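Long-range contacts in lactaldehyde dehydrogenase (Methanocaldococcus jannaschii, PDB 3PQA), which oxidises lactaldehyde to lactate with NAD as the preferred cofactor, a step in coenzyme F420 biosynthesis, and works as a homotetramer: residues B[59-64]-B[182-187]; B[249-254]-B[399-404]. One frame throughout, in Å; residues are numbered along the deposited sequence.

Interaction 1: residues B[59-64]-B[182-187]; sequences YNILMN and NALKKY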
# COMPACT_ATOMS: atom_id res chain seq x y z
N TYR B 59 10.45 -0.41 20.19
CA TYR B 59 9.14 0.07 20.60
C TYR B 59 9.21 0.60 22.04
O TYR B 59 8.77 1.73 22.31
CB TYR B 59 8.10 -1.06 20.47
CG TYR B 59 6.74 -0.72 21.04
CD1 TYR B 59 5.77 -0.11 20.26
CD2 TYR B 59 6.44 -1.02 22.37
CE1 TYR B 59 4.51 0.21 20.80
CE2 TYR B 59 5.20 -0.71 22.91
CZ TYR B 59 4.24 -0.10 22.12
OH TYR B 59 3.02 0.22 22.67
N ASN B 60 9.76 -0.21 22.93
CA ASN B 60 9.84 0.18 24.34
C ASN B 60 10.64 1.45 24.57
O ASN B 60 10.22 2.32 25.34
CB ASN B 60 10.42 -0.96 25.19
CG ASN B 60 9.43 -2.10 25.38
OD1 ASN B 60 8.22 -1.91 25.24
ND2 ASN B 60 9.95 -3.29 25.71
N ILE B 61 11.78 1.56 23.88
CA ILE B 61 12.65 2.74 23.99
C ILE B 61 11.91 3.99 23.52
O ILE B 61 11.90 5.02 24.19
CB ILE B 61 13.95 2.58 23.18
CG1 ILE B 61 14.87 1.56 23.86
CG2 ILE B 61 14.68 3.92 23.03
CD1 ILE B 61 15.96 1.05 22.95
N LEU B 62 11.25 3.87 22.36
CA LEU B 62 10.49 5.01 21.81
C LEU B 62 9.34 5.44 22.76
O LEU B 62 9.16 6.63 23.02
CB LEU B 62 9.99 4.69 20.40
CG LEU B 62 11.15 4.57 19.38
CD1 LEU B 62 10.71 3.88 18.09
CD2 LEU B 62 11.80 5.93 19.08
N MET B 63 8.59 4.47 23.28
CA MET B 63 7.50 4.76 24.20
C MET B 63 8.00 5.39 25.49
O MET B 63 7.36 6.31 26.03
CB MET B 63 6.66 3.52 24.49
CG MET B 63 5.79 3.08 23.29
SD MET B 63 4.66 4.35 22.67
CE MET B 63 3.51 4.51 24.02
N ASN B 64 9.15 4.94 25.97
CA ASN B 64 9.70 5.48 27.21
C ASN B 64 10.22 6.90 27.03
O ASN B 64 10.09 7.71 27.92
CB ASN B 64 10.75 4.57 27.83
CG ASN B 64 11.18 5.05 29.22
OD1 ASN B 64 12.25 5.60 29.38
ND2 ASN B 64 10.32 4.85 30.21
N ASN B 182 18.41 7.76 29.43
CA ASN B 182 17.61 7.05 30.43
C ASN B 182 16.87 5.84 29.85
O ASN B 182 16.82 4.77 30.46
CB ASN B 182 16.60 7.98 31.09
CG ASN B 182 17.26 9.03 31.96
OD1 ASN B 182 18.36 8.84 32.46
ND2 ASN B 182 16.58 10.16 32.14
N ALA B 183 16.29 6.03 28.66
CA ALA B 183 15.57 4.96 27.97
C ALA B 183 16.50 3.83 27.56
O ALA B 183 16.15 2.65 27.69
CB ALA B 183 14.86 5.51 26.76
N LEU B 184 17.67 4.19 27.04
CA LEU B 184 18.66 3.20 26.63
C LEU B 184 19.12 2.36 27.83
O LEU B 184 19.15 1.13 27.76
CB LEU B 184 19.85 3.87 25.93
CG LEU B 184 19.56 4.52 24.57
CD1 LEU B 184 20.79 5.28 24.06
CD2 LEU B 184 19.07 3.50 23.54
N LYS B 185 19.42 3.03 28.93
CA LYS B 185 19.82 2.36 30.17
C LYS B 185 18.75 1.40 30.68
O LYS B 185 19.06 0.26 31.06
CB LYS B 185 20.14 3.39 31.25
CG LYS B 185 21.48 4.05 31.05
CD LYS B 185 21.78 5.07 32.13
CE LYS B 185 23.21 5.59 31.97
NZ LYS B 185 23.33 6.99 32.45
N LYS B 186 17.50 1.86 30.68
CA LYS B 186 16.36 1.07 31.14
C LYS B 186 16.25 -0.27 30.39
O LYS B 186 15.93 -1.29 30.99
CB LYS B 186 15.08 1.88 30.99
CG LYS B 186 13.81 1.21 31.49
CD LYS B 186 12.64 2.19 31.45
CE LYS B 186 11.33 1.53 31.87
NZ LYS B 186 11.35 1.16 33.31
N TYR B 187 16.54 -0.25 29.08
CA TYR B 187 16.36 -1.44 28.24
C TYR B 187 17.68 -2.09 27.81
O TYR B 187 17.72 -2.85 26.85
CB TYR B 187 15.43 -1.11 27.06
CG TYR B 187 14.04 -0.75 27.53
CD1 TYR B 187 13.61 0.58 27.56
CD2 TYR B 187 13.16 -1.73 27.98
CE1 TYR B 187 12.33 0.91 28.02
CE2 TYR B 187 11.89 -1.42 28.44
CZ TYR B 187 11.48 -0.09 28.46
OH TYR B 187 10.22 0.21 28.91
O HOH W 1 8.35 1.74 27.40
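Tyr187 lays its ring on Asn60 where two helices of the aldehyde dehydrogenase fold, 55-71 and 171-186, pack together; the axes of their segments 59-64 and 182-186 approach to 9.0 Å and run 142° apart. It is the first residue to leave helical geometry at the C-terminal end of helix 171-186. With CG beside the backbone N (chi1 -63°), its side chain heads across to the other helix. Followed outward from CB and CG, the ring first meets Ile61, whose CG1 lies 4.0 Å from Tyr187 CD1. Further out, CE1 has Asn64 CB at the ring edge, in its plane. CE2 and CZ lie under Asn60 CB, which sits 3.7 Å from the ring centroid and almost straight above it, a CH-pi contact over one face; the Asn60 amide is tilted 27° from the ring plane. Lys186 CG lies over the opposite face, so the ring is sandwiched between aliphatic carbons.

Beyond the ring, Ile61 divides its branches: CG2 faces Ala183 CB, whereas CD1 reaches Leu184 CD2 at 4.0 Å. Leu53 also touches Ile61, and Val189 and Val193 touch Leu184. Asn64 packs its ND2 against the aliphatic CD of Lys186, while its OD1 is hydrogen-bonded to Gln68 of its own helix. At the tip of the tyrosine, OH is 2.8 Å from a water, and the same water donates a hydrogen bond to the backbone Asn60 O, also at 2.8 Å.

Interaction 2: residues B[249-254]-B[399-404]; sequences IVLKDA and IFTNDI
Ile249 and Val250 pair in parallel with Ile399 and Phe400, joining strands 246-250 and 396-400 through Phe400 N to Ile249 O (2.8 Å, N-H...O 154°) and Leu251 N to Phe400 O (3.0 Å). Ile249 and Ile399 share one face of the sheet and meet through CG2 and CG1; Phe410 of helix 404-413 packs on both. On the other face, Val250 CG2 lies 4.2 Å from Phe400 CD1, and helix 256-268 covers the phenylalanine with Ala259, Ala262 and Leu263.

Past the strand ends, Leu251 CD1 touches Ile399 CD1 (3.8 Å), and its side chain lies next to that of Thr401, with CD1 near Thr401 OG1. The chain then folds into a type I turn, Leu251 to Ala254, which brings Ala254 CB against Phe400 CB and swings Asp253 over the partner chain. With CG between its own N and carbonyl carbon (chi1 73°), the carboxylate reaches two groups. Thr401 OG1 donates to the syn lone pair of Asp253 OD1 at 2.7 Å, and Asn402 N meets Asp253 OD2 at 2.8 Å from 45° above the carboxylate plane. Thr401 OG1 also accepts from Asp403 N (3.1 Å), forming an ST turn just before helix 404-413, where Asp403 is the N-cap, its OD1 accepting from Lys406 N.

With alanine in place of Asp253, the hydroxyl of Thr401 and Asn402 N would probably lose the carboxylate oxygens that accept from them, leaving the hydroxyl freer to turn. That hydroxyl serves both as donor to the carboxylate and as acceptor from Asp403 N, so Asp253 and the start of helix 404-413 meet on one oxygen.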
# COMPACT_ATOMS: atom_id res chain seq x y z
N ILE B 249 -2.02 33.05 -1.20
CA ILE B 249 -2.80 33.71 -2.25
C ILE B 249 -4.23 33.87 -1.78
O ILE B 249 -4.83 32.92 -1.32
CB ILE B 249 -2.80 32.82 -3.52
CG1 ILE B 249 -1.39 32.78 -4.11
CG2 ILE B 249 -3.89 33.28 -4.54
CD1 ILE B 249 -1.13 31.64 -5.08
N VAL B 250 -4.77 35.08 -1.90
CA VAL B 250 -6.13 35.34 -1.44
C VAL B 250 -6.92 35.77 -2.66
O VAL B 250 -6.72 36.89 -3.17
CB VAL B 250 -6.18 36.45 -0.37
CG1 VAL B 250 -7.63 36.75 0.08
CG2 VAL B 250 -5.32 36.09 0.84
N LEU B 251 -7.80 34.89 -3.14
CA LEU B 251 -8.64 35.21 -4.31
C LEU B 251 -9.83 36.08 -3.89
O LEU B 251 -10.18 36.15 -2.72
CB LEU B 251 -9.13 33.95 -5.02
CG LEU B 251 -8.04 33.03 -5.59
CD1 LEU B 251 -8.68 32.00 -6.51
CD2 LEU B 251 -7.01 33.82 -6.36
N LYS B 252 -10.47 36.74 -4.85
CA LYS B 252 -11.53 37.69 -4.54
C LYS B 252 -12.77 37.06 -3.90
O LYS B 252 -13.58 37.76 -3.30
CB LYS B 252 -11.92 38.51 -5.77
CG LYS B 252 -12.56 37.70 -6.89
CD LYS B 252 -12.82 38.59 -8.12
CE LYS B 252 -13.44 37.80 -9.26
NZ LYS B 252 -12.46 36.83 -9.86
N ASP B 253 -12.93 35.74 -4.05
CA ASP B 253 -14.07 35.06 -3.44
C ASP B 253 -13.76 34.45 -2.06
O ASP B 253 -14.60 33.74 -1.50
CB ASP B 253 -14.62 33.98 -4.38
CG ASP B 253 -13.72 32.78 -4.47
OD1 ASP B 253 -12.48 32.96 -4.59
OD2 ASP B 253 -14.24 31.65 -4.39
N ALA B 254 -12.57 34.70 -1.53
CA ALA B 254 -12.17 34.16 -0.22
C ALA B 254 -13.03 34.68 0.92
O ALA B 254 -13.50 35.81 0.88
CB ALA B 254 -10.71 34.48 0.05
N ILE B 399 -3.66 28.91 -0.81
CA ILE B 399 -4.68 29.64 -1.55
C ILE B 399 -6.00 29.67 -0.78
O ILE B 399 -6.45 28.64 -0.26
CB ILE B 399 -4.90 29.05 -2.97
CG1 ILE B 399 -6.03 29.80 -3.67
CG2 ILE B 399 -5.21 27.55 -2.92
CD1 ILE B 399 -6.01 29.69 -5.14
N PHE B 400 -6.60 30.85 -0.72
CA PHE B 400 -7.88 31.03 -0.06
C PHE B 400 -8.89 31.33 -1.15
O PHE B 400 -8.76 32.32 -1.87
CB PHE B 400 -7.78 32.18 0.95
CG PHE B 400 -6.87 31.88 2.11
CD1 PHE B 400 -5.50 32.05 2.00
CD2 PHE B 400 -7.41 31.40 3.32
CE1 PHE B 400 -4.66 31.74 3.07
CE2 PHE B 400 -6.58 31.10 4.40
CZ PHE B 400 -5.20 31.29 4.28
N THR B 401 -9.89 30.45 -1.26
CA THR B 401 -10.93 30.57 -2.27
C THR B 401 -12.04 29.59 -1.92
O THR B 401 -11.79 28.61 -1.19
CB THR B 401 -10.41 30.27 -3.73
OG1 THR B 401 -11.45 30.49 -4.69
CG2 THR B 401 -9.85 28.83 -3.88
N ASN B 402 -13.25 29.86 -2.41
CA ASN B 402 -14.38 28.96 -2.29
C ASN B 402 -14.72 28.27 -3.61
O ASN B 402 -15.71 27.55 -3.70
CB ASN B 402 -15.61 29.73 -1.78
CG ASN B 402 -15.51 30.06 -0.31
OD1 ASN B 402 -15.17 29.21 0.51
ND2 ASN B 402 -15.82 31.30 0.04
N ASP B 403 -13.88 28.49 -4.63
CA ASP B 403 -14.13 28.02 -6.00
C ASP B 403 -13.42 26.68 -6.26
O ASP B 403 -12.19 26.59 -6.19
CB ASP B 403 -13.61 29.11 -6.96
CG ASP B 403 -13.97 28.87 -8.42
OD1 ASP B 403 -13.61 27.81 -8.98
OD2 ASP B 403 -14.57 29.81 -9.02
N ILE B 404 -14.19 25.63 -6.54
CA ILE B 404 -13.63 24.29 -6.80
C ILE B 404 -12.57 24.33 -7.90
O ILE B 404 -11.43 23.90 -7.68
CB ILE B 404 -14.74 23.25 -7.15
CG1 ILE B 404 -15.64 23.02 -5.94
CG2 ILE B 404 -14.13 21.93 -7.65
CD1 ILE B 404 -16.89 22.20 -6.24

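Interactions 1 and 2 lie on opposite sides of the chain's centre, 48 Å apart between centres and about 34 Å between nearest atoms, so they do not touch. Along the sequence they are in series, the 59-64/182-187 pair closing before 249-254 begins. Interaction 1 is mainly apolar contact between helices, with a water linking side chain and backbone; interaction 2 adds strand pairing and a carboxylate. Both lie away from the NAD-binding residues Gly221 to Gly226 and the active-site residues Glu241 and Cys275, all inferred by similarity. Only interaction 2 reaches other subunits: Asn402 and Ile404 make backbone hydrogen bonds to a second subunit.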